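Local atomic coordinates of probable chaperone (Pseudomonas aeruginosa, PDB entry 4JMF), a protein that probably acts as a dimeric type III secretion chaperone of the CesT family, holding its effector partner before export. Residues T44-M49 against R90-L95; L48-L53 against E84-N89; G57-N62 against P74-D79. All coordinates share one frame; numbering follows the deposited sequence.

Contact 1 of 3, residues T44-M49 against R90-L95; sequences TDHLLM and RQPLQL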
ATOM      1  N   THR B  44      10.911   9.227  -3.090  1.00 22.16           N
ATOM      2  CA  THR B  44      11.242   9.551  -4.468  1.00 21.91           C
ATOM      3  C   THR B  44      10.638   8.525  -5.427  1.00 22.40           C
ATOM      4  O   THR B  44      10.638   7.317  -5.145  1.00 21.86           O
ATOM      5  CB  THR B  44      12.761   9.631  -4.622  1.00 24.41           C
ATOM      6  OG1 THR B  44      13.239  10.610  -3.699  1.00 31.61           O
ATOM      7  CG2 THR B  44      13.156  10.067  -6.036  1.00 25.15           C
ATOM      8  N   ASP B  45      10.071   9.029  -6.524  1.00 22.45           N
ATOM      9  CA  ASP B  45       9.461   8.208  -7.581  1.00 24.67           C
ATOM     10  C   ASP B  45       8.180   7.480  -7.191  1.00 22.03           C
ATOM     11  O   ASP B  45       7.704   6.626  -7.945  1.00 20.07           O
ATOM     12  CB  ASP B  45      10.478   7.226  -8.181  1.00 25.20           C
ATOM     13  CG  ASP B  45      11.607   7.934  -8.902  1.00 31.62           C
ATOM     14  OD1 ASP B  45      11.326   8.890  -9.660  1.00 34.85           O
ATOM     15  OD2 ASP B  45      12.774   7.547  -8.691  1.00 36.18           O
ATOM     16  N   HIS B  46       7.610   7.823  -6.036  1.00 20.43           N
ATOM     17  CA  HIS B  46       6.267   7.340  -5.689  1.00 20.99           C
ATOM     18  C   HIS B  46       5.329   8.499  -5.390  1.00 19.89           C
ATOM     19  O   HIS B  46       5.762   9.560  -4.943  1.00 21.89           O
ATOM     20  CB  HIS B  46       6.295   6.398  -4.481  1.00 20.11           C
ATOM     21  CG  HIS B  46       7.073   5.142  -4.705  1.00 18.16           C
ATOM     22  ND1 HIS B  46       8.443   5.136  -4.856  1.00 21.84           N
ATOM     23  CD2 HIS B  46       6.678   3.849  -4.782  1.00 15.68           C
ATOM     24  CE1 HIS B  46       8.859   3.894  -5.016  1.00 20.07           C
ATOM     25  NE2 HIS B  46       7.808   3.095  -4.989  1.00 22.34           N
ATOM     26  N   LEU B  47       4.041   8.302  -5.649  1.00 18.50           N
ATOM     27  CA  LEU B  47       3.049   9.338  -5.370  1.00 21.07           C
ATOM     28  C   LEU B  47       2.209   8.897  -4.185  1.00 18.18           C
ATOM     29  O   LEU B  47       1.521   7.870  -4.249  1.00 14.62           O
ATOM     30  CB  LEU B  47       2.134   9.560  -6.579  1.00 17.55           C
ATOM     31  CG  LEU B  47       0.884  10.416  -6.340  1.00 17.60           C
ATOM     32  CD1 LEU B  47       1.262  11.823  -5.907  1.00 22.21           C
ATOM     33  CD2 LEU B  47       0.074  10.499  -7.602  1.00 25.57           C
ATOM     34  N   LEU B  48       2.269   9.674  -3.109  1.00 16.51           N
ATOM     35  CA  LEU B  48       1.500   9.379  -1.908  1.00 16.49           C
ATOM     36  C   LEU B  48       0.269  10.268  -1.891  1.00 15.47           C
ATOM     37  O   LEU B  48       0.393  11.479  -2.028  1.00 15.68           O
ATOM     38  CB  LEU B  48       2.355   9.658  -0.673  1.00 13.46           C
ATOM     39  CG  LEU B  48       1.730   9.465   0.707  1.00 16.91           C
ATOM     40  CD1 LEU B  48       1.565   7.968   1.028  1.00 16.45           C
ATOM     41  CD2 LEU B  48       2.582  10.175   1.772  1.00 15.05           C
ATOM     42  N   MET B  49      -0.916   9.674  -1.751  1.00 14.00           N
ATOM     43  CA  MET B  49      -2.138  10.457  -1.578  1.00 15.34           C
ATOM     44  C   MET B  49      -2.722  10.147  -0.214  1.00 17.05           C
ATOM     45  O   MET B  49      -2.768   8.982   0.196  1.00 16.35           O
ATOM     46  CB  MET B  49      -3.183  10.098  -2.640  1.00 13.29           C
ATOM     47  CG  MET B  49      -2.734  10.299  -4.075  1.00 14.01           C
ATOM     48  SD  MET B  49      -4.153  10.134  -5.160  1.00 17.45           S
ATOM     49  CE  MET B  49      -3.407  10.372  -6.771  1.00 15.33           C
ATOM     50  N   ARG B  90      -0.490   4.703  -2.124  1.00 16.05           N
ATOM     51  CA  ARG B  90       0.743   5.098  -2.803  1.00 16.03           C
ATOM     52  C   ARG B  90       0.951   4.295  -4.075  1.00 19.26           C
ATOM     53  O   ARG B  90       0.654   3.096  -4.113  1.00 17.20           O
ATOM     54  CB  ARG B  90       1.951   4.913  -1.884  1.00 19.35           C
ATOM     55  CG  ARG B  90       3.278   5.216  -2.574  1.00 20.66           C
ATOM     56  CD  ARG B  90       4.326   5.640  -1.574  1.00 22.73           C
ATOM     57  NE  ARG B  90       4.485   4.621  -0.585  1.00 26.59           N
ATOM     58  CZ  ARG B  90       4.902   4.806   0.660  1.00 27.09           C
ATOM     59  NH1 ARG B  90       5.251   6.011   1.135  1.00 20.16           N
ATOM     60  NH2 ARG B  90       4.965   3.741   1.425  1.00 18.23           N
ATOM     61  N   GLN B  91       1.447   4.961  -5.117  1.00 16.05           N
ATOM     62  CA  GLN B  91       1.730   4.283  -6.370  1.00 17.75           C
ATOM     63  C   GLN B  91       3.064   4.752  -6.901  1.00 15.82           C
ATOM     64  O   GLN B  91       3.450   5.895  -6.679  1.00 18.33           O
ATOM     65  CB  GLN B  91       0.626   4.555  -7.397  1.00 21.07           C
ATOM     66  CG  GLN B  91      -0.706   3.870  -7.081  1.00 22.36           C
ATOM     67  CD  GLN B  91      -0.720   2.392  -7.470  1.00 25.58           C
ATOM     68  OE1 GLN B  91      -1.096   2.033  -8.595  1.00 26.72           O
ATOM     69  NE2 GLN B  91      -0.316   1.531  -6.539  1.00 19.94           N
ATOM     70  N   PRO B  92       3.787   3.860  -7.592  1.00 16.40           N
ATOM     71  CA  PRO B  92       5.055   4.270  -8.201  1.00 19.52           C
ATOM     72  C   PRO B  92       4.746   5.102  -9.431  1.00 18.17           C
ATOM     73  O   PRO B  92       3.803   4.763 -10.155  1.00 21.54           O
ATOM     74  CB  PRO B  92       5.690   2.938  -8.626  1.00 22.45           C
ATOM     75  CG  PRO B  92       4.828   1.849  -8.027  1.00 26.57           C
ATOM     76  CD  PRO B  92       3.467   2.452  -7.880  1.00 19.97           C
ATOM     77  N   LEU B  93       5.486   6.178  -9.666  1.00 21.59           N
ATOM     78  CA  LEU B  93       5.219   7.019 -10.837  1.00 21.18           C
ATOM     79  C   LEU B  93       5.275   6.238 -12.160  1.00 25.45           C
ATOM     80  O   LEU B  93       4.583   6.585 -13.117  1.00 27.40           O
ATOM     81  CB  LEU B  93       6.182   8.211 -10.866  1.00 22.21           C
ATOM     82  CG  LEU B  93       6.075   9.207  -9.710  1.00 22.40           C
ATOM     83  CD1 LEU B  93       7.152  10.288  -9.812  1.00 25.75           C
ATOM     84  CD2 LEU B  93       4.692   9.848  -9.658  1.00 17.78           C
ATOM     85  N   GLN B  94       6.076   5.173 -12.207  1.00 27.37           N
ATOM     86  CA  GLN B  94       6.202   4.331 -13.411  1.00 28.05           C
ATOM     87  C   GLN B  94       4.897   3.687 -13.860  1.00 29.98           C
ATOM     88  O   GLN B  94       4.776   3.284 -15.014  1.00 31.38           O
ATOM     89  CB  GLN B  94       7.213   3.206 -13.176  1.00 32.87           C
ATOM     90  CG  GLN B  94       8.666   3.619 -13.262  1.00 45.25           C
ATOM     91  CD  GLN B  94       8.981   4.820 -12.391  1.00 49.58           C
ATOM     92  OE1 GLN B  94       8.792   4.790 -11.159  1.00 43.83           O
ATOM     93  NE2 GLN B  94       9.440   5.904 -13.027  1.00 46.19           N
ATOM     94  N   LEU B  95       3.938   3.558 -12.945  1.00 26.02           N
ATOM     95  CA  LEU B  95       2.671   2.889 -13.250  1.00 28.62           C
ATOM     96  C   LEU B  95       1.520   3.870 -13.444  1.00 28.16           C
ATOM     97  O   LEU B  95       0.399   3.469 -13.747  1.00 36.16           O
ATOM     98  CB  LEU B  95       2.294   1.924 -12.118  1.00 31.46           C
ATOM     99  CG  LEU B  95       3.087   0.632 -11.938  1.00 37.66           C
ATOM    100  CD1 LEU B  95       2.349  -0.312 -10.974  1.00 38.12           C
ATOM    101  CD2 LEU B  95       3.307  -0.031 -13.285  1.00 35.30           C
TER

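Contact 2 of 3, residues L48-L53 against E84-N89; sequences LMFTRL and ERLLWN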
ATOM      1  N   LEU B  48       2.269   9.674  -3.109  1.00 16.51           N
ATOM      2  CA  LEU B  48       1.500   9.379  -1.908  1.00 16.49           C
ATOM      3  C   LEU B  48       0.269  10.268  -1.891  1.00 15.47           C
ATOM      4  O   LEU B  48       0.393  11.479  -2.028  1.00 15.68           O
ATOM      5  CB  LEU B  48       2.355   9.658  -0.673  1.00 13.46           C
ATOM      6  CG  LEU B  48       1.730   9.465   0.707  1.00 16.91           C
ATOM      7  CD1 LEU B  48       1.565   7.968   1.028  1.00 16.45           C
ATOM      8  CD2 LEU B  48       2.582  10.175   1.772  1.00 15.05           C
ATOM      9  N   MET B  49      -0.916   9.674  -1.751  1.00 14.00           N
ATOM     10  CA  MET B  49      -2.138  10.457  -1.578  1.00 15.34           C
ATOM     11  C   MET B  49      -2.722  10.147  -0.214  1.00 17.05           C
ATOM     12  O   MET B  49      -2.768   8.982   0.196  1.00 16.35           O
ATOM     13  CB  MET B  49      -3.183  10.098  -2.640  1.00 13.29           C
ATOM     14  CG  MET B  49      -2.734  10.299  -4.075  1.00 14.01           C
ATOM     15  SD  MET B  49      -4.153  10.134  -5.160  1.00 17.45           S
ATOM     16  CE  MET B  49      -3.407  10.372  -6.771  1.00 15.33           C
ATOM     17  N   PHE B  50      -3.197  11.167   0.491  1.00 17.19           N
ATOM     18  CA  PHE B  50      -3.781  10.887   1.801  1.00 18.62           C
ATOM     19  C   PHE B  50      -4.775  11.936   2.241  1.00 20.57           C
ATOM     20  O   PHE B  50      -4.790  13.052   1.719  1.00 19.10           O
ATOM     21  CB  PHE B  50      -2.684  10.705   2.868  1.00 17.73           C
ATOM     22  CG  PHE B  50      -1.787  11.905   3.039  1.00 21.14           C
ATOM     23  CD1 PHE B  50      -1.987  12.795   4.085  1.00 18.58           C
ATOM     24  CD2 PHE B  50      -0.724  12.128   2.168  1.00 19.82           C
ATOM     25  CE1 PHE B  50      -1.144  13.902   4.247  1.00 21.53           C
ATOM     26  CE2 PHE B  50       0.121  13.230   2.324  1.00 16.95           C
ATOM     27  CZ  PHE B  50      -0.091  14.113   3.362  1.00 23.92           C
ATOM     28  N   THR B  51      -5.604  11.566   3.215  1.00 19.16           N
ATOM     29  CA  THR B  51      -6.563  12.498   3.772  1.00 18.80           C
ATOM     30  C   THR B  51      -6.578  12.304   5.294  1.00 22.41           C
ATOM     31  O   THR B  51      -6.503  11.169   5.792  1.00 18.28           O
ATOM     32  CB  THR B  51      -7.958  12.289   3.122  1.00 18.31           C
ATOM     33  OG1 THR B  51      -8.899  13.247   3.615  1.00 20.13           O
ATOM     34  CG2 THR B  51      -8.474  10.883   3.365  1.00 18.36           C
ATOM     35  N   ARG B  52      -6.625  13.410   6.028  1.00 21.83           N
ATOM     36  CA  ARG B  52      -6.631  13.351   7.489  1.00 21.85           C
ATOM     37  C   ARG B  52      -8.054  13.128   7.974  1.00 23.79           C
ATOM     38  O   ARG B  52      -8.969  13.871   7.606  1.00 25.83           O
ATOM     39  CB  ARG B  52      -6.066  14.650   8.071  1.00 23.74           C
ATOM     40  CG  ARG B  52      -6.056  14.740   9.590  1.00 25.83           C
ATOM     41  CD  ARG B  52      -7.157  15.659  10.107  1.00 24.20           C
ATOM     42  NE  ARG B  52      -7.081  15.868  11.557  1.00 30.02           N
ATOM     43  CZ  ARG B  52      -7.960  16.588  12.254  1.00 30.71           C
ATOM     44  NH1 ARG B  52      -8.990  17.167  11.642  1.00 27.15           N
ATOM     45  NH2 ARG B  52      -7.819  16.717  13.566  1.00 27.89           N
ATOM     46  N   LEU B  53      -8.253  12.080   8.760  1.00 26.41           N
ATOM     47  CA  LEU B  53      -9.565  11.811   9.335  1.00 26.90           C
ATOM     48  C   LEU B  53      -9.575  12.295  10.780  1.00 30.76           C
ATOM     49  O   LEU B  53      -8.561  12.797  11.290  1.00 27.36           O
ATOM     50  CB  LEU B  53      -9.862  10.312   9.290  1.00 28.88           C
ATOM     51  CG  LEU B  53      -9.759   9.655   7.910  1.00 31.43           C
ATOM     52  CD1 LEU B  53     -10.000   8.162   8.016  1.00 30.22           C
ATOM     53  CD2 LEU B  53     -10.738  10.280   6.916  1.00 29.52           C
ATOM     54  N   GLU B  84      -2.349  12.108  14.743  1.00 26.04           N
ATOM     55  CA  GLU B  84      -3.201  12.298  13.569  1.00 23.63           C
ATOM     56  C   GLU B  84      -3.410  11.001  12.801  1.00 22.85           C
ATOM     57  O   GLU B  84      -2.446  10.280  12.499  1.00 23.73           O
ATOM     58  CB  GLU B  84      -2.622  13.375  12.634  1.00 24.62           C
ATOM     59  CG  GLU B  84      -2.571  14.750  13.259  1.00 26.43           C
ATOM     60  CD  GLU B  84      -3.878  15.502  13.141  1.00 26.46           C
ATOM     61  OE1 GLU B  84      -3.811  16.736  12.988  1.00 30.05           O
ATOM     62  OE2 GLU B  84      -4.963  14.877  13.188  1.00 24.27           O
ATOM     63  N   ARG B  85      -4.670  10.712  12.490  1.00 20.62           N
ATOM     64  CA  ARG B  85      -5.039   9.508  11.758  1.00 22.00           C
ATOM     65  C   ARG B  85      -5.159   9.824  10.267  1.00 20.25           C
ATOM     66  O   ARG B  85      -5.889  10.739   9.870  1.00 19.68           O
ATOM     67  CB  ARG B  85      -6.333   8.928  12.340  1.00 22.84           C
ATOM     68  CG  ARG B  85      -6.165   8.582  13.845  1.00 29.81           C
ATOM     69  CD  ARG B  85      -7.449   8.162  14.553  1.00 27.55           C
ATOM     70  NE  ARG B  85      -7.932   6.832  14.173  1.00 28.96           N
ATOM     71  CZ  ARG B  85      -8.877   6.602  13.260  1.00 34.35           C
ATOM     72  NH1 ARG B  85      -9.437   7.610  12.600  1.00 31.34           N
ATOM     73  NH2 ARG B  85      -9.272   5.358  12.999  1.00 32.42           N
ATOM     74  N   LEU B  86      -4.425   9.077   9.446  1.00 18.52           N
ATOM     75  CA  LEU B  86      -4.327   9.383   8.014  1.00 20.58           C
ATOM     76  C   LEU B  86      -4.706   8.165   7.184  1.00 18.73           C
ATOM     77  O   LEU B  86      -4.174   7.062   7.395  1.00 20.60           O
ATOM     78  CB  LEU B  86      -2.906   9.831   7.652  1.00 15.73           C
ATOM     79  CG  LEU B  86      -2.267  11.008   8.397  1.00 23.02           C
ATOM     80  CD1 LEU B  86      -0.882  11.301   7.837  1.00 21.52           C
ATOM     81  CD2 LEU B  86      -3.135  12.263   8.320  1.00 18.31           C
ATOM     82  N   LEU B  87      -5.644   8.359   6.261  1.00 18.72           N
ATOM     83  CA  LEU B  87      -6.016   7.331   5.286  1.00 19.71           C
ATOM     84  C   LEU B  87      -5.171   7.617   4.038  1.00 16.95           C
ATOM     85  O   LEU B  87      -5.165   8.740   3.554  1.00 15.25           O
ATOM     86  CB  LEU B  87      -7.505   7.465   4.958  1.00 16.77           C
ATOM     87  CG  LEU B  87      -8.160   6.464   4.021  1.00 18.94           C
ATOM     88  CD1 LEU B  87      -8.246   5.136   4.725  1.00 15.77           C
ATOM     89  CD2 LEU B  87      -9.552   6.945   3.616  1.00 21.16           C
ATOM     90  N   TRP B  88      -4.441   6.625   3.530  1.00 15.58           N
ATOM     91  CA  TRP B  88      -3.448   6.902   2.494  1.00 15.23           C
ATOM     92  C   TRP B  88      -3.282   5.764   1.520  1.00 19.41           C
ATOM     93  O   TRP B  88      -3.541   4.595   1.844  1.00 16.63           O
ATOM     94  CB  TRP B  88      -2.080   7.195   3.120  1.00 14.61           C
ATOM     95  CG  TRP B  88      -1.518   6.036   3.903  1.00 16.60           C
ATOM     96  CD1 TRP B  88      -1.797   5.716   5.206  1.00 18.85           C
ATOM     97  CD2 TRP B  88      -0.586   5.045   3.440  1.00 19.14           C
ATOM     98  NE1 TRP B  88      -1.088   4.597   5.586  1.00 19.26           N
ATOM     99  CE2 TRP B  88      -0.342   4.162   4.518  1.00 18.89           C
ATOM    100  CE3 TRP B  88       0.069   4.818   2.220  1.00 16.52           C
ATOM    101  CZ2 TRP B  88       0.528   3.070   4.413  1.00 16.51           C
ATOM    102  CZ3 TRP B  88       0.939   3.731   2.117  1.00 21.72           C
ATOM    103  CH2 TRP B  88       1.161   2.871   3.212  1.00 21.75           C
ATOM    104  N   ASN B  89      -2.831   6.104   0.315  1.00 15.53           N
ATOM    105  CA  ASN B  89      -2.354   5.070  -0.597  1.00 14.86           C
ATOM    106  C   ASN B  89      -1.138   5.574  -1.358  1.00 15.35           C
ATOM    107  O   ASN B  89      -0.755   6.739  -1.211  1.00 15.68           O
ATOM    108  CB  ASN B  89      -3.471   4.529  -1.498  1.00 14.36           C
ATOM    109  CG  ASN B  89      -4.096   5.597  -2.380  1.00 16.21           C
ATOM    110  OD1 ASN B  89      -3.529   6.681  -2.585  1.00 15.94           O
ATOM    111  ND2 ASN B  89      -5.271   5.285  -2.926  1.00 16.64           N
TER
HETATM  112  O   HOH W   1      -6.451  12.615  13.141  1.00 26.19           O

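Contact 3 of 3, residues G57-N62 against P74-D79; sequences GDATAN and PILGRD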
ATOM      1  N   GLY B  57     -13.341   5.167  11.111  1.00 35.10           N
ATOM      2  CA  GLY B  57     -12.558   4.028  10.672  1.00 29.16           C
ATOM      3  C   GLY B  57     -11.780   3.311  11.765  1.00 32.51           C
ATOM      4  O   GLY B  57     -11.882   3.625  12.963  1.00 30.35           O
ATOM      5  N   ASP B  58     -10.983   2.337  11.342  1.00 31.14           N
ATOM      6  CA  ASP B  58     -10.250   1.482  12.270  1.00 32.45           C
ATOM      7  C   ASP B  58      -8.810   1.398  11.776  1.00 33.19           C
ATOM      8  O   ASP B  58      -8.542   0.733  10.774  1.00 25.18           O
ATOM      9  CB  ASP B  58     -10.904   0.091  12.280  1.00 29.78           C
ATOM     10  CG  ASP B  58     -10.306  -0.848  13.311  1.00 33.31           C
ATOM     11  OD1 ASP B  58      -9.227  -0.544  13.885  1.00 34.41           O
ATOM     12  OD2 ASP B  58     -10.915  -1.924  13.531  1.00 34.75           O
ATOM     13  N   ALA B  59      -7.884   2.061  12.466  1.00 27.59           N
ATOM     14  CA  ALA B  59      -6.482   2.088  12.030  1.00 23.83           C
ATOM     15  C   ALA B  59      -5.669   0.912  12.547  1.00 26.24           C
ATOM     16  O   ALA B  59      -4.464   0.843  12.320  1.00 25.42           O
ATOM     17  CB  ALA B  59      -5.818   3.391  12.444  1.00 21.55           C
ATOM     18  N   THR B  60      -6.315  -0.020  13.238  1.00 28.16           N
ATOM     19  CA  THR B  60      -5.581  -1.145  13.818  1.00 31.58           C
ATOM     20  C   THR B  60      -5.555  -2.322  12.838  1.00 31.72           C
ATOM     21  O   THR B  60      -5.580  -2.123  11.611  1.00 26.92           O
ATOM     22  CB  THR B  60      -6.165  -1.556  15.218  1.00 28.96           C
ATOM     23  OG1 THR B  60      -7.379  -2.288  15.045  1.00 30.19           O
ATOM     24  CG2 THR B  60      -6.475  -0.324  16.039  1.00 22.32           C
ATOM     25  N   ALA B  61      -5.491  -3.544  13.365  1.00 24.49           N
ATOM     26  CA  ALA B  61      -5.581  -4.732  12.517  1.00 30.53           C
ATOM     27  C   ALA B  61      -7.031  -4.912  12.064  1.00 34.84           C
ATOM     28  O   ALA B  61      -7.846  -5.532  12.758  1.00 33.53           O
ATOM     29  CB  ALA B  61      -5.089  -5.979  13.265  1.00 31.43           C
ATOM     30  N   ASN B  62      -7.366  -4.359  10.901  1.00 30.57           N
ATOM     31  CA  ASN B  62      -8.745  -4.427  10.435  1.00 32.87           C
ATOM     32  C   ASN B  62      -8.888  -4.721   8.959  1.00 28.90           C
ATOM     33  O   ASN B  62      -7.892  -4.889   8.237  1.00 29.30           O
ATOM     34  CB  ASN B  62      -9.411  -3.104  10.695  1.00 31.47           C
ATOM     35  CG  ASN B  62      -8.572  -1.988  10.214  1.00 32.44           C
ATOM     36  OD1 ASN B  62      -8.401  -1.798   9.013  1.00 34.23           O
ATOM     37  ND2 ASN B  62      -7.976  -1.265  11.143  1.00 42.74           N
ATOM     38  N   PRO B  74      -6.833   2.053   0.048  1.00 17.05           N
ATOM     39  CA  PRO B  74      -6.018   2.816   0.998  1.00 18.95           C
ATOM     40  C   PRO B  74      -5.866   2.125   2.349  1.00 20.45           C
ATOM     41  O   PRO B  74      -6.583   1.175   2.680  1.00 18.48           O
ATOM     42  CB  PRO B  74      -6.794   4.130   1.156  1.00 15.30           C
ATOM     43  CG  PRO B  74      -8.206   3.761   0.842  1.00 18.47           C
ATOM     44  CD  PRO B  74      -8.177   2.627  -0.132  1.00 16.23           C
ATOM     45  N   ILE B  75      -4.915   2.634   3.124  1.00 22.10           N
ATOM     46  CA  ILE B  75      -4.544   2.068   4.403  1.00 18.81           C
ATOM     47  C   ILE B  75      -4.879   3.129   5.447  1.00 21.47           C
ATOM     48  O   ILE B  75      -4.764   4.318   5.162  1.00 21.41           O
ATOM     49  CB  ILE B  75      -3.025   1.818   4.420  1.00 19.78           C
ATOM     50  CG1 ILE B  75      -2.619   0.949   3.237  1.00 23.51           C
ATOM     51  CG2 ILE B  75      -2.561   1.215   5.745  1.00 19.20           C
ATOM     52  CD1 ILE B  75      -3.364  -0.322   3.168  1.00 28.11           C
ATOM     53  N   LEU B  76      -5.292   2.722   6.647  1.00 19.46           N
ATOM     54  CA  LEU B  76      -5.591   3.696   7.698  1.00 22.93           C
ATOM     55  C   LEU B  76      -4.596   3.553   8.842  1.00 22.88           C
ATOM     56  O   LEU B  76      -4.584   2.541   9.542  1.00 18.57           O
ATOM     57  CB  LEU B  76      -7.022   3.528   8.216  1.00 22.52           C
ATOM     58  CG  LEU B  76      -7.479   4.540   9.268  1.00 25.20           C
ATOM     59  CD1 LEU B  76      -7.202   5.943   8.766  1.00 26.54           C
ATOM     60  CD2 LEU B  76      -8.953   4.388   9.561  1.00 27.19           C
ATOM     61  N   GLY B  77      -3.756   4.561   9.024  1.00 19.57           N
ATOM     62  CA  GLY B  77      -2.699   4.486  10.017  1.00 21.52           C
ATOM     63  C   GLY B  77      -2.671   5.742  10.865  1.00 22.33           C
ATOM     64  O   GLY B  77      -3.523   6.632  10.714  1.00 20.52           O
ATOM     65  N   ARG B  78      -1.696   5.843  11.756  1.00 22.53           N
ATOM     66  CA  ARG B  78      -1.714   6.967  12.677  1.00 24.01           C
ATOM     67  C   ARG B  78      -0.322   7.372  13.129  1.00 18.88           C
ATOM     68  O   ARG B  78       0.481   6.539  13.535  1.00 25.35           O
ATOM     69  CB  ARG B  78      -2.623   6.635  13.860  1.00 21.84           C
ATOM     70  CG  ARG B  78      -2.703   7.710  14.909  1.00 23.14           C
ATOM     71  CD  ARG B  78      -3.597   7.245  16.035  1.00 24.23           C
ATOM     72  NE  ARG B  78      -4.088   8.369  16.822  1.00 27.80           N
ATOM     73  CZ  ARG B  78      -4.962   8.262  17.817  1.00 32.81           C
ATOM     74  NH1 ARG B  78      -5.431   7.068  18.168  1.00 26.51           N
ATOM     75  NH2 ARG B  78      -5.366   9.348  18.466  1.00 32.32           N
ATOM     76  N   ASP B  79      -0.031   8.661  13.018  1.00 20.21           N
ATOM     77  CA  ASP B  79       1.247   9.189  13.458  1.00 22.16           C
ATOM     78  C   ASP B  79       1.248   9.153  14.985  1.00 25.62           C
ATOM     79  O   ASP B  79       0.420   9.805  15.618  1.00 23.44           O
ATOM     80  CB  ASP B  79       1.396  10.626  12.937  1.00 19.77           C
ATOM     81  CG  ASP B  79       2.455  11.406  13.651  1.00 23.84           C
ATOM     82  OD1 ASP B  79       3.475  10.821  14.081  1.00 27.61           O
ATOM     83  OD2 ASP B  79       2.261  12.629  13.792  1.00 31.14           O
TER

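Contact 1 of 3, residues T44-M49 against R90-L95
His46 and Arg90 meet through the aliphatic part of the arginine. The arginine chain can be followed outward from its backbone. Arg90 CB lies 3.8 Å from Leu47 O. CG is anti to the backbone N (chi1 176°) and sits near both Leu47 O and His46 CB. Arg90 CD comes closest to the histidine, 3.6 Å from His46 CB. The chain then bends at chi3. At the tip, Arg90 NH1 stays 4.2 Å from Leu48 CD1 and is hydrogen-bonded to His42 O and to Ser68 O of the second subunit.

The imidazole of His46 is held by the loop just before its strand. ND1 donates to Thr44 O, which lies in the ring plane. His46 CD2 lies 3.8 Å from Pro92 CA.

The backbones form an antiparallel strand pair in the central sheet of the CesT chaperone fold. Leu47 and Gln91 form a hydrogen-bonded pair, with Leu47 N 2.7 Å from Gln91 O and a second bond from Gln91 N to Leu47 O. His46-Pro92 and Leu48-Arg90 are the non-hydrogen-bonded pairs beside it. The missing N-H of Pro92 therefore costs this pairing nothing. The ladder is carried one step further by Leu93 N, 2.8 Å from Asp45 O, with the donor above the carbonyl plane. Here strand 85-92 passes into a 3-10 turn.

On the face of Leu47, Leu93 CD2 touches Leu47 CB at 4.0 Å. Tyr5 of helix 3-15 packs on both leucines, and Ile101 of helix 98-114 on Leu47.

Contact 2 of 3, residues L48-L53 against E84-N89
Arg52 and Glu84 form the salt bridge of this strand pair. Arg52 NE donates to Glu84 OE2 at 2.9 Å, nearly straight. The oxygen lies at the edge of the guanidinium, in its plane, and is met on the syn side, 30° out of the carboxylate plane. The guanidinium and carboxylate planes are 87° apart. NH2 adds a weak bond to the same oxygen. A water also donates to OE2 and to Leu53 O, and accepts from Arg85 N. It bridges the strand ends where Glu84 enters from the loop.

Backbone bonds join the two antiparallel strands. Met49-Asn89 and Thr51-Leu87 are hydrogen-bonded pairs with two bonds each; Thr51 N is 2.9 Å from Leu87 O. Phe50-Trp88 and Arg52-Leu86 are non-hydrogen-bonded pairs.

Apolar contacts occupy both faces. Phe50 and Trp88 both set CG between the backbone N and the carbonyl carbon (chi1 near 60° in each), and Phe50 CB meets Trp88 CB at 3.6 Å. Leu48 CD1 touches Trp88 CE3 at 3.7 Å. Phe50 and Leu86 lie side by side, pointing the same way. Leu86 CD2 reaches Arg52 CB at 3.8 Å, covering the root of the arginine. On the other face Thr51 CG2 lies beside Leu87 CB, and Leu53 CD1 lies 4.0 Å from Leu87 CB.

Asn89 and Trp88 turn their polar ends to outside partners. Asn89 bonds to Cys72 O and to Gln104 of helix 98-114. Trp88 NE1 bonds to Asn65 O of the second subunit, whose Phe67 meets the indole edge-to-face. Helix 98-114 covers Met49, while strands 35-41 and 75-78 flank the pair within the sheet.

Contact 3 of 3, residues G57-N62 against P74-D79
Leu76 holds CG anti to the backbone N (chi1 -177°), which sets CG beside Ala59 CB. Of its two methyls, CD2 meets the backbone of Gly57 and Asp58. The loop opposite is shaped by an Asx turn: Asp58 OD1 accepts from Thr60 N, two residues on. The turn lies in the long connection between strands 46-53 and 75-78. It rests against strand 75-78, one of the two edge strands of the sheet within this chain.

Two donors grip Asp58 OD1. Thr60 OG1 meets Asp58 OD1 on the syn side at 2.8 Å. Thr60 N comes to Asp58 OD1 from above the carboxylate plane at 3.0 Å. The pair of bonds ties the carboxylate to the turn, and the CB of Asp58 is directed away from the strand.

Contact with the strand is mainly apolar. Ala59 CB packs on Leu76 CG at 3.8 Å and also comes near Gly77 CA. Gly57 gives room for the leucine. Its phi is positive (74°), which favours glycine, and a CB there would run into Leu76 CD2. Ala59 CA lies 3.2 Å from Leu76 O, a CA-H...O contact.

The second subunit closes over this region: Ala59 O bonds to ND2 of its Asn65, and Ala61 O to NE of its Arg78. Ile75 packs on Ile75 of the second subunit. The tip of Leu76 ends against the loop backbone, with Leu76 CD2 3.4 Å from Asp58 N.

How the contacts relate
Contacts 1 and 2 are successive lengths of one ladder between strands 46-53 and 85-92. They share Leu48 and Met49, and their centres are 15 Å apart. Contact 3 adds the next strand, 75-78, on the far side of 85-92. It touches contact 2: Trp88 O is 2.7 Å from Ile75 N, and Leu86 N is 2.9 Å from Gly77 O, both probable hydrogen bonds. Contacts 1 and 3 do not touch; their nearest atoms are about 6 Å apart. All three reach the second subunit. All also pack on another protein's chain, contact 1 through Leu48, shared with contact 2. Bound glycerol lies about 4 Å from the Trp88 side chain, and glycerol is also about 5 Å from that of Arg90.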